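Local atomic coordinates of DNA-entry nuclease inhibitor (Bacillus subtilis subsp. subtilis, PDB entry 4MQD), a protein that inhibits the DNA-degrading activity of the DNA-entry nuclease and takes part in making cells competent for transformation. Residues I90-E93 and R99-F102. Numbering follows the deposited sequence.
Sequences IHIE and RLSF
R99 lays CD over one face of the H91 imidazole, 3.8 Å from the ring centroid and almost on the ring normal, a CH-pi contact. The chain turns about its CG-CD bond (chi3 -82°) as it passes over the ring, which sends NE toward E93, where it meets OE1 at 3.1 Å in a nearly straight salt-bridge hydrogen bond lying in the guanidinium plane. Arginine suits the place because a methylene can cover a ring while the charged end answers the glutamate. Histidine offers both a flat face for CD and an in-plane N-H: its ND1 donates to the carbonyl O of L100 at 3.2 Å, and more weakly to OG of S101 at 2.9 Å. The small serine leaves its hydroxyl level with the ring edge. The backbone N of I92 also donates to L100 O, at 3.1 Å, and comes from the opposite face of the carbonyl plane, so one oxygen is gripped twice. Were H91 an alanine, CD of R99 would probably lose the ring it lies on and L100 O one of its two donors. On the other face of the sheet, F102 brings CE1 to within 3.4 Å of CD1 of I92, whose CG1 stands anti to the carbonyl carbon (chi1 -59°) and directs the branch to the ring; the CB of F102 also packs on CG1 of I90. Such buried apolar residues suit a face packed on F64 and I62 of strand 59-66. Paired backbone bonds at I90-F102 and I92-L100 bracket the non-hydrogen-bonded pair H91-S101. The whole is an antiparallel beta hairpin at one side of a five-stranded sheet, the face with H91 and S101 partly open to solvent, with F23 of strand 19-24 beside the histidine, and its apolar face packed against the second sheet, as in a beta sandwich.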
ATOM      1  N   ILE A  90     -18.645 -11.279 -13.453  1.00 34.42           N
ATOM      2  CA  ILE A  90     -18.663  -9.863 -13.827  1.00 31.88           C
ATOM      3  C   ILE A  90     -17.740  -9.606 -15.014  1.00 29.73           C
ATOM      4  O   ILE A  90     -16.938 -10.463 -15.379  1.00 27.76           O
ATOM      5  CB  ILE A  90     -18.215  -8.953 -12.664  1.00 33.55           C
ATOM      6  CG1 ILE A  90     -16.800  -9.319 -12.199  1.00 33.92           C
ATOM      7  CG2 ILE A  90     -19.197  -9.048 -11.507  1.00 34.25           C
ATOM      8  CD1 ILE A  90     -16.145  -8.260 -11.340  1.00 34.55           C
ATOM      9  N   HIS A  91     -17.863  -8.421 -15.605  1.00 28.10           N
ATOM     10  CA  HIS A  91     -16.948  -7.973 -16.651  1.00 27.03           C
ATOM     11  C   HIS A  91     -16.306  -6.650 -16.268  1.00 25.98           C
ATOM     12  O   HIS A  91     -16.861  -5.883 -15.482  1.00 24.98           O
ATOM     13  CB  HIS A  91     -17.677  -7.786 -17.982  1.00 27.66           C
ATOM     14  CG  HIS A  91     -18.251  -9.047 -18.546  1.00 29.38           C
ATOM     15  ND1 HIS A  91     -17.478 -10.144 -18.858  1.00 29.74           N
ATOM     16  CD2 HIS A  91     -19.522  -9.375 -18.876  1.00 30.42           C
ATOM     17  CE1 HIS A  91     -18.251 -11.100 -19.343  1.00 30.60           C
ATOM     18  NE2 HIS A  91     -19.495 -10.657 -19.366  1.00 30.93           N
ATOM     19  N   ILE A  92     -15.126  -6.397 -16.825  1.00 26.14           N
ATOM     20  CA  ILE A  92     -14.490  -5.088 -16.750  1.00 25.30           C
ATOM     21  C   ILE A  92     -14.084  -4.696 -18.163  1.00 24.74           C
ATOM     22  O   ILE A  92     -13.541  -5.515 -18.908  1.00 24.36           O
ATOM     23  CB  ILE A  92     -13.262  -5.084 -15.817  1.00 24.88           C
ATOM     24  CG1 ILE A  92     -13.680  -5.511 -14.404  1.00 25.22           C
ATOM     25  CG2 ILE A  92     -12.614  -3.704 -15.808  1.00 25.00           C
ATOM     26  CD1 ILE A  92     -12.562  -5.495 -13.382  1.00 25.75           C
ATOM     27  N   GLU A  93     -14.361  -3.450 -18.534  1.00 24.30           N
ATOM     28  CA  GLU A  93     -14.154  -3.002 -19.904  1.00 24.82           C
ATOM     29  C   GLU A  93     -14.128  -1.480 -20.000  1.00 25.33           C
ATOM     30  O   GLU A  93     -14.827  -0.788 -19.257  1.00 26.28           O
ATOM     31  CB  GLU A  93     -15.269  -3.557 -20.802  1.00 25.04           C
ATOM     32  CG  GLU A  93     -14.986  -3.443 -22.293  1.00 25.01           C
ATOM     33  CD  GLU A  93     -16.084  -4.030 -23.162  1.00 24.08           C
ATOM     34  OE1 GLU A  93     -16.901  -4.830 -22.659  1.00 24.40           O
ATOM     35  OE2 GLU A  93     -16.125  -3.686 -24.362  1.00 24.19           O
ATOM     36  N   ARG A  99     -12.867  -7.133 -23.573  1.00 25.90           N
ATOM     37  CA  ARG A  99     -13.754  -7.399 -22.448  1.00 25.21           C
ATOM     38  C   ARG A  99     -13.080  -8.374 -21.490  1.00 26.28           C
ATOM     39  O   ARG A  99     -12.789  -9.512 -21.857  1.00 27.35           O
ATOM     40  CB  ARG A  99     -15.091  -7.967 -22.925  1.00 25.03           C
ATOM     41  CG  ARG A  99     -16.046  -8.308 -21.788  1.00 25.73           C
ATOM     42  CD  ARG A  99     -17.420  -8.715 -22.289  1.00 26.52           C
ATOM     43  NE  ARG A  99     -18.260  -7.560 -22.605  1.00 27.09           N
ATOM     44  CZ  ARG A  99     -19.579  -7.611 -22.784  1.00 27.60           C
ATOM     45  NH1 ARG A  99     -20.235  -8.762 -22.678  1.00 28.20           N
ATOM     46  NH2 ARG A  99     -20.253  -6.500 -23.066  1.00 28.23           N
ATOM     47  N   LEU A 100     -12.826  -7.918 -20.268  1.00 26.01           N
ATOM     48  CA  LEU A 100     -12.279  -8.779 -19.226  1.00 25.54           C
ATOM     49  C   LEU A 100     -13.425  -9.475 -18.503  1.00 26.89           C
ATOM     50  O   LEU A 100     -14.535  -8.945 -18.436  1.00 27.13           O
ATOM     51  CB  LEU A 100     -11.449  -7.966 -18.232  1.00 24.66           C
ATOM     52  CG  LEU A 100     -10.363  -7.068 -18.831  1.00 24.27           C
ATOM     53  CD1 LEU A 100      -9.609  -6.351 -17.723  1.00 24.98           C
ATOM     54  CD2 LEU A 100      -9.402  -7.866 -19.699  1.00 23.54           C
ATOM     55  N   SER A 101     -13.150 -10.664 -17.974  1.00 27.44           N
ATOM     56  CA  SER A 101     -14.140 -11.430 -17.221  1.00 28.98           C
ATOM     57  C   SER A 101     -13.528 -11.975 -15.939  1.00 29.41           C
ATOM     58  O   SER A 101     -12.373 -12.399 -15.927  1.00 29.26           O
ATOM     59  CB  SER A 101     -14.680 -12.580 -18.068  1.00 30.69           C
ATOM     60  OG  SER A 101     -15.330 -12.085 -19.222  1.00 32.64           O
ATOM     61  N   PHE A 102     -14.312 -11.952 -14.864  1.00 29.76           N
ATOM     62  CA  PHE A 102     -13.862 -12.427 -13.560  1.00 30.68           C
ATOM     63  C   PHE A 102     -14.976 -13.226 -12.894  1.00 32.13           C
ATOM     64  O   PHE A 102     -16.099 -12.738 -12.753  1.00 31.12           O
ATOM     65  CB  PHE A 102     -13.455 -11.245 -12.678  1.00 29.10           C
ATOM     66  CG  PHE A 102     -12.387 -10.378 -13.286  1.00 28.02           C
ATOM     67  CD1 PHE A 102     -12.722  -9.298 -14.091  1.00 27.80           C
ATOM     68  CD2 PHE A 102     -11.045 -10.651 -13.063  1.00 26.91           C
ATOM     69  CE1 PHE A 102     -11.738  -8.503 -14.657  1.00 27.35           C
ATOM     70  CE2 PHE A 102     -10.058  -9.860 -13.624  1.00 26.78           C
ATOM     71  CZ  PHE A 102     -10.404  -8.783 -14.421  1.00 27.37           C
TER